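Local coordinates for protein SAM-dependent O-methyltransferase (Leptospira interrogans, PDB 2HNK) that probably transfers a methyl group from S-adenosyl-L-methionine to an oxygen of its substrate, and binds S-adenosyl-L-homocysteine within a modified Rossmann fold, at residues Glu14-Asn19 with Ser45-Gln50; Leu76-Ala81 with Ile148-Leu153; Gln126-Ser131 with Pro135-Asp140; Asn181-Gly186 with Val216-Ile221. All coordinates share one frame; numbering follows the deposited sequence.

Contact 1: residues Glu14-Asn19 with Ser45-Gln50; sequences EYIFRN and SPEEGQ
Glu47 OE1 is the polar atom on which this contact turns, and Phe17 meets it with two carbons: CD1 of Phe17 lies 3.3 Å and CB of Phe17 3.4 Å from Glu47 OE1. The two residues belong to helix 10-18 and to the first turn of helix 46-59, which join as a helix pair on the periphery of the Rossmann-like methyltransferase. The axes of their short segments pass 11.0 Å apart at closest approach, at 45°, a spacing bridged by the side chains of Phe17 and Glu47. OE1 sits in the plane of the Phe17 ring, at its edge, while the carboxylate itself is turned 51° from that ring. This is the geometry in which a carboxylate oxygen faces the weakly positive rim of an aromatic ring, and no hydrogen bond links the segments. Phe17 reaches this position with CG anti to its own backbone N (chi1 -177°); the Glu47 chain bends at chi2. Farther along the same rim, Phe17 CE1 packs on Pro46 CG at 4.0 Å, and Ile16 CG2 touches Glu47 CG at 4.2 Å. The other carboxylate oxygen of Glu47 has a long, weak ion pair with Lys4 of the second subunit, and Ile16 packs on Leu183 of that subunit, so the contact adjoins the dimer interface. At the start of helix 46-59, Ser45 is the N-cap: its OG accepts from Glu48 N at 3.2 Å. Helix 10-18 ends where Asn19 ND2 gives a hydrogen bond of 2.8 Å to Tyr15 O.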
loop_
_atom_site.group_PDB
_atom_site.type_symbol
_atom_site.label_atom_id
_atom_site.label_comp_id
_atom_site.label_asym_id
_atom_site.label_seq_id
_atom_site.Cartn_x
_atom_site.Cartn_y
_atom_site.Cartn_z
ATOM N N GLU C 14 -10.159 -13.923 10.053
ATOM C CA GLU C 14 -11.213 -14.534 9.254
ATOM C C GLU C 14 -12.178 -13.477 8.699
ATOM O O GLU C 14 -12.608 -13.567 7.548
ATOM C CB GLU C 14 -11.959 -15.596 10.064
ATOM C CG GLU C 14 -13.048 -16.340 9.282
ATOM C CD GLU C 14 -12.529 -17.144 8.076
ATOM O OE1 GLU C 14 -13.356 -17.489 7.203
ATOM O OE2 GLU C 14 -11.310 -17.446 7.994
ATOM N N TYR C 15 -12.495 -12.475 9.515
ATOM C CA TYR C 15 -13.280 -11.335 9.057
ATOM C C TYR C 15 -12.576 -10.613 7.890
ATOM O O TYR C 15 -13.197 -10.348 6.858
ATOM C CB TYR C 15 -13.576 -10.357 10.209
ATOM C CG TYR C 15 -14.319 -9.128 9.743
ATOM C CD1 TYR C 15 -15.715 -9.069 9.812
ATOM C CD2 TYR C 15 -13.635 -8.037 9.195
ATOM C CE1 TYR C 15 -16.401 -7.961 9.372
ATOM C CE2 TYR C 15 -14.312 -6.927 8.749
ATOM C CZ TYR C 15 -15.698 -6.890 8.839
ATOM O OH TYR C 15 -16.389 -5.789 8.402
ATOM N N ILE C 16 -11.287 -10.312 8.066
ATOM C CA ILE C 16 -10.470 -9.668 7.022
ATOM C C ILE C 16 -10.524 -10.454 5.706
ATOM O O ILE C 16 -10.856 -9.899 4.657
ATOM C CB ILE C 16 -8.995 -9.455 7.470
ATOM C CG1 ILE C 16 -8.922 -8.444 8.622
ATOM C CG2 ILE C 16 -8.153 -8.970 6.310
ATOM C CD1 ILE C 16 -7.593 -8.422 9.369
ATOM N N PHE C 17 -10.212 -11.747 5.786
ATOM C CA PHE C 17 -10.309 -12.671 4.661
ATOM C C PHE C 17 -11.676 -12.576 3.972
ATOM O O PHE C 17 -11.750 -12.347 2.771
ATOM C CB PHE C 17 -10.038 -14.105 5.141
ATOM C CG PHE C 17 -10.033 -15.129 4.040
ATOM C CD1 PHE C 17 -8.930 -15.273 3.206
ATOM C CD2 PHE C 17 -11.127 -15.961 3.845
ATOM C CE1 PHE C 17 -8.918 -16.221 2.184
ATOM C CE2 PHE C 17 -11.129 -16.919 2.822
ATOM C CZ PHE C 17 -10.023 -17.043 1.987
ATOM N N ARG C 18 -12.747 -12.731 4.742
ATOM C CA ARG C 18 -14.102 -12.762 4.198
ATOM C C ARG C 18 -14.561 -11.432 3.601
ATOM O O ARG C 18 -15.523 -11.395 2.846
ATOM C CB ARG C 18 -15.090 -13.224 5.263
ATOM C CG ARG C 18 -15.036 -14.708 5.543
ATOM C CD ARG C 18 -16.135 -15.108 6.516
ATOM N NE ARG C 18 -15.909 -16.448 7.062
ATOM C CZ ARG C 18 -16.196 -16.814 8.310
ATOM N NH1 ARG C 18 -16.713 -15.940 9.173
ATOM N NH2 ARG C 18 -15.940 -18.057 8.704
ATOM N N ASN C 19 -13.858 -10.355 3.936
ATOM C CA ASN C 19 -14.206 -9.016 3.482
ATOM C C ASN C 19 -13.193 -8.350 2.563
ATOM O O ASN C 19 -13.307 -7.157 2.295
ATOM C CB ASN C 19 -14.466 -8.116 4.686
ATOM C CG ASN C 19 -15.786 -8.400 5.331
ATOM O OD1 ASN C 19 -16.809 -7.838 4.944
ATOM N ND2 ASN C 19 -15.782 -9.289 6.314
ATOM N N SER C 45 0.527 -14.995 2.177
ATOM C CA SER C 45 -0.912 -15.114 2.399
ATOM C C SER C 45 -1.676 -14.580 1.177
ATOM O O SER C 45 -1.123 -13.794 0.396
ATOM C CB SER C 45 -1.305 -14.316 3.645
ATOM O OG SER C 45 -0.728 -13.019 3.618
ATOM N N PRO C 46 -2.934 -15.022 0.988
ATOM C CA PRO C 46 -3.775 -14.430 -0.057
ATOM C C PRO C 46 -4.088 -12.939 0.171
ATOM O O PRO C 46 -4.268 -12.201 -0.790
ATOM C CB PRO C 46 -5.049 -15.281 -0.021
ATOM C CG PRO C 46 -5.032 -15.962 1.282
ATOM C CD PRO C 46 -3.617 -16.122 1.689
ATOM N N GLU C 47 -4.145 -12.525 1.434
ATOM C CA GLU C 47 -4.231 -11.120 1.818
ATOM C C GLU C 47 -3.032 -10.336 1.288
ATOM O O GLU C 47 -3.192 -9.283 0.679
ATOM C CB GLU C 47 -4.305 -10.972 3.344
ATOM C CG GLU C 47 -5.601 -11.455 4.010
ATOM C CD GLU C 47 -5.637 -12.957 4.274
ATOM O OE1 GLU C 47 -6.672 -13.432 4.797
ATOM O OE2 GLU C 47 -4.647 -13.663 3.962
ATOM N N GLU C 48 -1.826 -10.842 1.534
ATOM C CA GLU C 48 -0.643 -10.191 0.995
ATOM C C GLU C 48 -0.679 -10.170 -0.534
ATOM O O GLU C 48 -0.335 -9.164 -1.144
ATOM C CB GLU C 48 0.651 -10.825 1.497
ATOM C CG GLU C 48 1.865 -10.222 0.809
ATOM C CD GLU C 48 3.190 -10.663 1.371
ATOM O OE1 GLU C 48 4.192 -10.064 0.965
ATOM O OE2 GLU C 48 3.241 -11.582 2.212
ATOM N N GLY C 49 -1.113 -11.278 -1.131
ATOM C CA GLY C 49 -1.353 -11.354 -2.569
ATOM C C GLY C 49 -2.187 -10.197 -3.098
ATOM O O GLY C 49 -1.793 -9.526 -4.056
ATOM N N GLN C 50 -3.319 -9.949 -2.439
ATOM C CA GLN C 50 -4.234 -8.864 -2.799
ATOM C C GLN C 50 -3.612 -7.483 -2.633
ATOM O O GLN C 50 -3.895 -6.558 -3.415
ATOM C CB GLN C 50 -5.537 -8.956 -1.993
ATOM C CG GLN C 50 -6.645 -9.693 -2.696
ATOM C CD GLN C 50 -7.037 -9.033 -3.996
ATOM O OE1 GLN C 50 -6.712 -9.537 -5.070
ATOM N NE2 GLN C 50 -7.718 -7.889 -3.913
#

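Contact 2: residues Leu76-Ala81 with Ile148-Leu153; sequences LCFASA and IDLFFL
This is a buried, wholly apolar helix-to-sheet contact in the core of the Rossmann-like fold: Phe78 of helix 73-81 packs on Leu150 and Phe152 of the central parallel strand 148-153. The helix is the connection of the beta-alpha-beta crossover from strand 63-67 to strand 87-92, and strand 148-153 borders strand 63-67 on its other flank. One ring bridges two strand residues whose CB atoms both head for the helix, whereas Phe151 between them heads away and packs on helix 160-170. Phe78 leaves its helix with CG anti to the carbonyl carbon (chi1 -71°), which extends the ring toward the strand. Its CE1 and CZ then straddle the root of the Phe152 side chain: Phe78 CE1 and CZ each stand 3.5 Å from Phe152 CB. The two rings, 5.3 Å apart between the centroids of Phe78 and Phe152, are inclined at 58°, a relation that is neither a parallel stack nor a clean T. Leu52 and Thr56 of helix 46-59 also touch Phe78. The contact borders the cofactor site, because Phe152 touches the bound S-adenosyl-L-homocysteine and its side chain lies about 3 Å from that of Ser74, another residue binding that ligand. On the other side of CZ from CE1, CE2 of Phe78 rests on Leu150 CD2 at 3.8 Å.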
loop_
_atom_site.group_PDB
_atom_site.type_symbol
_atom_site.label_atom_id
_atom_site.label_comp_id
_atom_site.label_asym_id
_atom_site.label_seq_id
_atom_site.Cartn_x
_atom_site.Cartn_y
_atom_site.Cartn_z
ATOM N N LEU C 76 1.759 -14.863 -9.690
ATOM C CA LEU C 76 0.372 -15.019 -10.138
ATOM C C LEU C 76 -0.439 -13.758 -9.837
ATOM O O LEU C 76 -1.232 -13.317 -10.666
ATOM C CB LEU C 76 -0.242 -16.219 -9.425
ATOM C CG LEU C 76 -1.045 -17.327 -10.100
ATOM C CD1 LEU C 76 -0.535 -17.698 -11.497
ATOM C CD2 LEU C 76 -1.071 -18.549 -9.166
ATOM N N CYS C 77 -0.211 -13.163 -8.663
ATOM C CA CYS C 77 -0.877 -11.915 -8.284
ATOM C C CYS C 77 -0.405 -10.729 -9.114
ATOM O O CYS C 77 -1.221 -9.953 -9.595
ATOM C CB CYS C 77 -0.691 -11.618 -6.794
ATOM S SG CYS C 77 -1.390 -12.894 -5.763
ATOM N N PHE C 78 0.911 -10.586 -9.267
ATOM C CA PHE C 78 1.472 -9.553 -10.127
ATOM C C PHE C 78 0.999 -9.701 -11.570
ATOM O O PHE C 78 0.580 -8.719 -12.174
ATOM C CB PHE C 78 3.002 -9.577 -10.101
ATOM C CG PHE C 78 3.601 -9.088 -8.811
ATOM C CD1 PHE C 78 4.432 -9.916 -8.060
ATOM C CD2 PHE C 78 3.342 -7.799 -8.350
ATOM C CE1 PHE C 78 4.999 -9.473 -6.862
ATOM C CE2 PHE C 78 3.896 -7.348 -7.149
ATOM C CZ PHE C 78 4.734 -8.193 -6.406
ATOM N N ALA C 79 1.058 -10.925 -12.104
ATOM C CA ALA C 79 0.734 -11.183 -13.509
ATOM C C ALA C 79 -0.716 -10.866 -13.845
ATOM O O ALA C 79 -0.982 -10.279 -14.895
ATOM C CB ALA C 79 1.097 -12.622 -13.923
ATOM N N SER C 80 -1.643 -11.235 -12.958
ATOM C CA SER C 80 -3.052 -10.899 -13.167
ATOM C C SER C 80 -3.396 -9.434 -12.902
ATOM O O SER C 80 -4.381 -8.936 -13.440
ATOM C CB SER C 80 -3.996 -11.825 -12.393
ATOM O OG SER C 80 -3.449 -12.218 -11.160
ATOM N N ALA C 81 -2.592 -8.749 -12.087
ATOM C CA ALA C 81 -2.813 -7.323 -11.807
ATOM C C ALA C 81 -2.317 -6.421 -12.931
ATOM O O ALA C 81 -2.893 -5.361 -13.158
ATOM C CB ALA C 81 -2.170 -6.915 -10.493
ATOM N N ILE C 148 12.927 -0.493 -14.929
ATOM C CA ILE C 148 11.916 -1.266 -14.202
ATOM C C ILE C 148 10.957 -0.387 -13.392
ATOM O O ILE C 148 11.367 0.594 -12.768
ATOM C CB ILE C 148 12.585 -2.349 -13.293
ATOM C CG1 ILE C 148 13.621 -3.166 -14.094
ATOM C CG2 ILE C 148 11.542 -3.257 -12.645
ATOM C CD1 ILE C 148 13.057 -3.956 -15.300
ATOM N N ASP C 149 9.679 -0.750 -13.407
ATOM C CA ASP C 149 8.663 -0.008 -12.660
ATOM C C ASP C 149 8.575 -0.440 -11.206
ATOM O O ASP C 149 8.452 0.397 -10.304
ATOM C CB ASP C 149 7.295 -0.192 -13.314
ATOM C CG ASP C 149 7.246 0.365 -14.712
ATOM O OD1 ASP C 149 7.830 1.434 -14.938
ATOM O OD2 ASP C 149 6.612 -0.256 -15.575
ATOM N N LEU C 150 8.637 -1.751 -10.989
ATOM C CA LEU C 150 8.373 -2.315 -9.679
ATOM C C LEU C 150 9.194 -3.574 -9.432
ATOM O O LEU C 150 9.365 -4.407 -10.326
ATOM C CB LEU C 150 6.868 -2.582 -9.509
ATOM C CG LEU C 150 6.317 -3.029 -8.151
ATOM C CD1 LEU C 150 4.876 -2.552 -7.960
ATOM C CD2 LEU C 150 6.391 -4.542 -7.990
ATOM N N PHE C 151 9.702 -3.688 -8.210
ATOM C CA PHE C 151 10.414 -4.873 -7.763
ATOM C C PHE C 151 9.706 -5.538 -6.604
ATOM O O PHE C 151 9.193 -4.858 -5.718
ATOM C CB PHE C 151 11.812 -4.504 -7.289
ATOM C CG PHE C 151 12.862 -4.638 -8.331
ATOM C CD1 PHE C 151 13.179 -3.568 -9.158
ATOM C CD2 PHE C 151 13.561 -5.830 -8.475
ATOM C CE1 PHE C 151 14.182 -3.689 -10.124
ATOM C CE2 PHE C 151 14.569 -5.958 -9.429
ATOM C CZ PHE C 151 14.873 -4.892 -10.257
ATOM N N PHE C 152 9.706 -6.869 -6.607
ATOM C CA PHE C 152 9.344 -7.640 -5.430
ATOM C C PHE C 152 10.566 -8.433 -4.949
ATOM O O PHE C 152 11.047 -9.328 -5.644
ATOM C CB PHE C 152 8.172 -8.572 -5.730
ATOM C CG PHE C 152 7.636 -9.283 -4.521
ATOM C CD1 PHE C 152 7.270 -8.575 -3.375
ATOM C CD2 PHE C 152 7.481 -10.660 -4.524
ATOM C CE1 PHE C 152 6.784 -9.235 -2.249
ATOM C CE2 PHE C 152 6.973 -11.329 -3.398
ATOM C CZ PHE C 152 6.631 -10.610 -2.264
ATOM N N LEU C 153 11.060 -8.090 -3.766
ATOM C CA LEU C 153 12.201 -8.765 -3.171
ATOM C C LEU C 153 11.760 -9.809 -2.134
ATOM O O LEU C 153 11.289 -9.463 -1.045
ATOM C CB LEU C 153 13.172 -7.753 -2.538
ATOM C CG LEU C 153 14.364 -8.315 -1.748
ATOM C CD1 LEU C 153 15.232 -9.267 -2.608
ATOM C CD2 LEU C 153 15.213 -7.201 -1.136
#

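Contact 3: residues Gln126-Ser131 with Pro135-Asp140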
loop_
_atom_site.group_PDB
_atom_site.type_symbol
_atom_site.label_atom_id
_atom_site.label_comp_id
_atom_site.label_asym_id
_atom_site.label_seq_id
_atom_site.Cartn_x
_atom_site.Cartn_y
_atom_site.Cartn_z
ATOM N N GLN C 126 22.669 -8.300 -12.645
ATOM C CA GLN C 126 23.872 -7.640 -13.177
ATOM C C GLN C 126 23.945 -7.698 -14.696
ATOM O O GLN C 126 24.242 -6.696 -15.333
ATOM C CB GLN C 126 25.155 -8.211 -12.576
ATOM C CG GLN C 126 26.404 -7.408 -12.940
ATOM C CD GLN C 126 26.337 -5.966 -12.453
ATOM O OE1 GLN C 126 26.184 -5.705 -11.260
ATOM N NE2 GLN C 126 26.448 -5.023 -13.382
ATOM N N VAL C 127 23.658 -8.863 -15.269
ATOM C CA VAL C 127 23.607 -9.030 -16.723
ATOM C C VAL C 127 22.582 -8.082 -17.364
ATOM O O VAL C 127 22.806 -7.537 -18.451
ATOM C CB VAL C 127 23.297 -10.497 -17.096
ATOM C CG1 VAL C 127 23.029 -10.642 -18.585
ATOM C CG2 VAL C 127 24.437 -11.400 -16.666
ATOM N N LEU C 128 21.466 -7.885 -16.669
ATOM C CA LEU C 128 20.392 -6.996 -17.107
ATOM C C LEU C 128 20.835 -5.527 -17.053
ATOM O O LEU C 128 20.539 -4.741 -17.964
ATOM C CB LEU C 128 19.157 -7.231 -16.227
ATOM C CG LEU C 128 17.760 -7.171 -16.832
ATOM C CD1 LEU C 128 17.626 -8.068 -18.053
ATOM C CD2 LEU C 128 16.745 -7.566 -15.780
ATOM N N ILE C 129 21.553 -5.164 -15.992
ATOM C CA ILE C 129 22.129 -3.827 -15.887
ATOM C C ILE C 129 23.129 -3.554 -17.031
ATOM O O ILE C 129 23.057 -2.511 -17.692
ATOM C CB ILE C 129 22.794 -3.595 -14.511
ATOM C CG1 ILE C 129 21.735 -3.528 -13.410
ATOM C CG2 ILE C 129 23.626 -2.307 -14.516
ATOM C CD1 ILE C 129 22.274 -3.729 -12.005
ATOM N N ASP C 130 24.034 -4.502 -17.268
ATOM C CA ASP C 130 25.132 -4.318 -18.226
ATOM C C ASP C 130 24.751 -4.541 -19.691
ATOM O O ASP C 130 25.493 -4.142 -20.587
ATOM C CB ASP C 130 26.306 -5.236 -17.870
ATOM C CG ASP C 130 26.869 -4.961 -16.497
ATOM O OD1 ASP C 130 26.847 -3.793 -16.054
ATOM O OD2 ASP C 130 27.338 -5.924 -15.853
ATOM N N SER C 131 23.612 -5.190 -19.927
ATOM C CA SER C 131 23.138 -5.492 -21.279
ATOM C C SER C 131 23.000 -4.242 -22.145
ATOM O O SER C 131 22.462 -3.228 -21.691
ATOM C CB SER C 131 21.799 -6.229 -21.222
ATOM O OG SER C 131 21.983 -7.598 -20.903
ATOM N N PRO C 135 18.908 -9.709 -23.645
ATOM C CA PRO C 135 19.101 -11.158 -23.700
ATOM C C PRO C 135 17.793 -11.823 -24.116
ATOM O O PRO C 135 16.726 -11.232 -23.945
ATOM C CB PRO C 135 19.480 -11.529 -22.266
ATOM C CG PRO C 135 19.013 -10.378 -21.420
ATOM C CD PRO C 135 19.091 -9.163 -22.288
ATOM N N SER C 136 17.880 -13.028 -24.670
ATOM C CA SER C 136 16.725 -13.715 -25.241
ATOM C C SER C 136 15.588 -13.824 -24.232
ATOM O O SER C 136 14.409 -13.706 -24.593
ATOM C CB SER C 136 17.129 -15.113 -25.698
ATOM O OG SER C 136 17.617 -15.865 -24.600
ATOM N N TRP C 137 15.962 -14.041 -22.968
ATOM C CA TRP C 137 15.004 -14.202 -21.877
ATOM C C TRP C 137 14.383 -12.881 -21.401
ATOM O O TRP C 137 13.384 -12.900 -20.674
ATOM C CB TRP C 137 15.615 -14.995 -20.712
ATOM C CG TRP C 137 16.977 -14.556 -20.318
ATOM C CD1 TRP C 137 18.162 -15.065 -20.768
ATOM C CD2 TRP C 137 17.311 -13.518 -19.378
ATOM N NE1 TRP C 137 19.215 -14.411 -20.168
ATOM C CE2 TRP C 137 18.724 -13.457 -19.312
ATOM C CE3 TRP C 137 16.554 -12.641 -18.580
ATOM C CZ2 TRP C 137 19.400 -12.549 -18.480
ATOM C CZ3 TRP C 137 17.230 -11.729 -17.756
ATOM C CH2 TRP C 137 18.638 -11.694 -17.716
ATOM N N ALA C 138 14.957 -11.750 -21.820
ATOM C CA ALA C 138 14.387 -10.433 -21.512
ATOM C C ALA C 138 13.957 -9.659 -22.766
ATOM O O ALA C 138 13.529 -8.502 -22.682
ATOM C CB ALA C 138 15.356 -9.606 -20.676
ATOM N N SER C 139 14.069 -10.304 -23.924
ATOM C CA SER C 139 13.637 -9.706 -25.177
ATOM C C SER C 139 12.150 -9.358 -25.096
ATOM O O SER C 139 11.313 -10.210 -24.745
ATOM C CB SER C 139 13.914 -10.646 -26.355
ATOM O OG SER C 139 13.391 -10.104 -27.562
ATOM N N ASP C 140 11.850 -8.094 -25.398
ATOM C CA ASP C 140 10.494 -7.528 -25.358
ATOM C C ASP C 140 9.962 -7.324 -23.925
ATOM O O ASP C 140 8.761 -7.096 -23.718
ATOM C CB ASP C 140 9.511 -8.349 -26.213
ATOM C CG ASP C 140 8.363 -7.506 -26.763
ATOM O OD1 ASP C 140 8.318 -6.284 -26.495
ATOM O OD2 ASP C 140 7.501 -8.065 -27.472
#
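Trp137 holds its CG between the backbone N and the carbonyl carbon (chi1 46°), and Leu128 is twisted off the staggered positions (chi1 -143°); together these rotations bring the indole's six-membered ring against the leucine. The setting is the end of helix 121-130 and the irregular loop after it, in the connection that carries the chain of this Rossmann-like fold from edge strand 114-118 back to strand 148-153 at the middle of the sheet. Leu128 CD1 is the hub. This methyl lies 3.7 Å from Trp137 CZ3 and 3.8 Å from Ala138 CB, and it comes to the indole obliquely, over neither its face nor its edge. Val127 CG1, by contrast, lies near the indole plane, at the edge, 4.1 Å from Trp137 CZ2. Within the loop, Pro135 CG stands 3.6 Å above one face of the Trp137 indole, displaced toward its rim, so the proline is folded over the tryptophan that follows it by two residues. A backbone bond between Ala138 N and Pro135 O, 2.8 Å long, closes that tight bend. Beyond the two segments, Lys117 makes a cation-pi interaction with Trp137, and Leu89 of strand 87-92 touches both Trp137 and Leu128, tying the loop to the sheet's edge. Where the helix ends, Ser131 OG bonds back to Val127 O, which it meets from above the carbonyl plane, 37° out of it. The same Ser131 OG also lies against Pro135 CD at 3.6 Å.

Contact 4: residues Asn181-Gly186 with Val216-Ile221; sequences NVLWDG and VSLVPI
Leu218 CD2 makes the tight side of this contact, touching two neighbouring residues of the loop: Val182 CG2 at 3.8 Å and Leu183 CD2 at 4.0 Å. Val182 and Leu218 meet tip to tip, Leu218 reaching out from strand 214-219 with CG anti to its backbone N (chi1 -159°). Leu183 comes in at a slant, and Leu183 CG too stands 4.0 Å from Leu218 CD2. No hydrogen bond crosses between the segments, so the attachment is purely apolar. A type I turn from Asn181 to Trp184 sets Val182 and Leu183 at its two central positions, which is why both can face the same leucine. The loose side begins at the last residue of that turn: Trp184 and Asp185 lie well clear of the strand, and Asp185 is exposed to solvent. Polar bonds hold the two ends of the loop, Asp223 accepting from Asn181 ND2 at the start of the turn and from Asp185 N beyond it. Leu183 also packs on Ile6 of the second subunit, and Val219 on its own counterpart there. Here, then, the loop following strand 175-180 is fastened to edge strand 214-219, which pairs antiparallel with 225-230, the one reversed strand of the 3-2-1-4-5-7-6 sheet characteristic of class I methyltransferases.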
loop_
_atom_site.group_PDB
_atom_site.type_symbol
_atom_site.label_atom_id
_atom_site.label_comp_id
_atom_site.label_asym_id
_atom_site.label_seq_id
_atom_site.Cartn_x
_atom_site.Cartn_y
_atom_site.Cartn_z
ATOM N N ASN C 181 9.306 -10.016 4.131
ATOM C CA ASN C 181 9.981 -10.609 5.306
ATOM C C ASN C 181 10.849 -9.653 6.125
ATOM O O ASN C 181 11.750 -10.092 6.847
ATOM C CB ASN C 181 10.823 -11.838 4.910
ATOM C CG ASN C 181 9.984 -12.993 4.396
ATOM O OD1 ASN C 181 9.996 -13.302 3.203
ATOM N ND2 ASN C 181 9.254 -13.634 5.290
ATOM N N VAL C 182 10.558 -8.361 6.041
ATOM C CA VAL C 182 11.397 -7.333 6.661
ATOM C C VAL C 182 11.362 -7.347 8.195
ATOM O O VAL C 182 12.183 -6.701 8.844
ATOM C CB VAL C 182 11.112 -5.900 6.095
ATOM C CG1 VAL C 182 11.557 -5.791 4.625
ATOM C CG2 VAL C 182 9.643 -5.497 6.259
ATOM N N LEU C 183 10.428 -8.096 8.771
ATOM C CA LEU C 183 10.362 -8.236 10.230
ATOM C C LEU C 183 10.906 -9.585 10.716
ATOM O O LEU C 183 11.189 -9.748 11.897
ATOM C CB LEU C 183 8.946 -7.966 10.749
ATOM C CG LEU C 183 8.468 -6.513 10.575
ATOM C CD1 LEU C 183 7.038 -6.344 11.035
ATOM C CD2 LEU C 183 9.387 -5.523 11.297
ATOM N N TRP C 184 11.053 -10.531 9.787
ATOM C CA TRP C 184 11.655 -11.844 10.052
ATOM C C TRP C 184 11.174 -12.452 11.374
ATOM O O TRP C 184 11.959 -12.682 12.302
ATOM C CB TRP C 184 13.180 -11.736 9.985
ATOM C CG TRP C 184 13.913 -12.970 9.528
ATOM C CD1 TRP C 184 15.103 -13.430 10.021
ATOM C CD2 TRP C 184 13.535 -13.887 8.486
ATOM N NE1 TRP C 184 15.483 -14.569 9.367
ATOM C CE2 TRP C 184 14.545 -14.874 8.418
ATOM C CE3 TRP C 184 12.444 -13.973 7.606
ATOM C CZ2 TRP C 184 14.496 -15.942 7.504
ATOM C CZ3 TRP C 184 12.394 -15.031 6.699
ATOM C CH2 TRP C 184 13.419 -15.999 6.653
ATOM N N ASP C 185 9.862 -12.681 11.442
ATOM C CA ASP C 185 9.174 -13.228 12.618
ATOM C C ASP C 185 9.508 -12.470 13.904
ATOM O O ASP C 185 9.488 -13.029 15.000
ATOM C CB ASP C 185 9.460 -14.730 12.750
ATOM C CG ASP C 185 8.369 -15.474 13.499
ATOM O OD1 ASP C 185 7.181 -15.091 13.418
ATOM O OD2 ASP C 185 8.706 -16.456 14.171
ATOM N N GLY C 186 9.827 -11.189 13.757
ATOM C CA GLY C 186 10.198 -10.370 14.896
ATOM C C GLY C 186 11.647 -10.464 15.360
ATOM O O GLY C 186 12.031 -9.732 16.259
ATOM N N VAL C 216 10.396 5.234 2.627
ATOM C CA VAL C 216 9.992 3.909 3.092
ATOM C C VAL C 216 8.730 3.920 3.966
ATOM O O VAL C 216 8.555 4.780 4.828
ATOM C CB VAL C 216 11.178 3.158 3.804
ATOM C CG1 VAL C 216 11.781 3.999 4.926
ATOM C CG2 VAL C 216 10.759 1.766 4.309
ATOM N N SER C 217 7.862 2.946 3.717
ATOM C CA SER C 217 6.775 2.629 4.626
ATOM C C SER C 217 6.844 1.142 4.954
ATOM O O SER C 217 6.750 0.302 4.060
ATOM C CB SER C 217 5.421 2.996 4.021
ATOM O OG SER C 217 4.376 2.670 4.922
ATOM N N LEU C 218 7.036 0.830 6.233
ATOM C CA LEU C 218 7.154 -0.549 6.689
ATOM C C LEU C 218 5.821 -1.026 7.280
ATOM O O LEU C 218 5.461 -0.704 8.416
ATOM C CB LEU C 218 8.294 -0.688 7.704
ATOM C CG LEU C 218 8.893 -2.091 7.923
ATOM C CD1 LEU C 218 10.179 -1.997 8.741
ATOM C CD2 LEU C 218 7.902 -3.080 8.562
ATOM N N VAL C 219 5.114 -1.820 6.486
ATOM C CA VAL C 219 3.733 -2.186 6.748
ATOM C C VAL C 219 3.703 -3.507 7.513
ATOM O O VAL C 219 4.282 -4.487 7.056
ATOM C CB VAL C 219 2.964 -2.334 5.403
ATOM C CG1 VAL C 219 1.493 -2.640 5.635
ATOM C CG2 VAL C 219 3.134 -1.086 4.552
ATOM N N PRO C 220 3.035 -3.542 8.685
ATOM C CA PRO C 220 3.005 -4.805 9.430
ATOM C C PRO C 220 1.985 -5.810 8.883
ATOM O O PRO C 220 1.157 -6.349 9.623
ATOM C CB PRO C 220 2.689 -4.364 10.863
ATOM C CG PRO C 220 1.894 -3.097 10.704
ATOM C CD PRO C 220 2.333 -2.455 9.400
ATOM N N ILE C 221 2.055 -6.060 7.583
ATOM C CA ILE C 221 1.252 -7.106 6.976
ATOM C C ILE C 221 2.148 -8.332 6.759
ATOM O O ILE C 221 3.341 -8.190 6.447
ATOM C CB ILE C 221 0.541 -6.624 5.664
ATOM C CG1 ILE C 221 -0.462 -7.675 5.163
ATOM C CG2 ILE C 221 1.557 -6.247 4.583
ATOM C CD1 ILE C 221 -1.221 -7.270 3.905
#

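Contact 2 is the innermost, its centre about 7 Å from that of the chain, and is built from aromatic and aliphatic carbons beside the cofactor; contact 4 is also buried and apolar, but at the edge of the same sheet, on strand 214-219, beyond the reversed strand 225-230. Contacts 1 and 3 lie on opposite sides of the chain's centre, and contact 3 is the more solvent-exposed. Contact 1 alone brings a carboxylate against a ring, while contact 3 relies on a tryptophan and a proline near a helix end. Helix 46-59 joins contact 1 to contacts 2 and 4: Gly49 CA packs on Cys77 SG (3.5 Å) of contact 2, and Glu48 CA on Ile221 CD1 (4.2 Å) of contact 4. Contacts 1 and 4 both touch the second subunit.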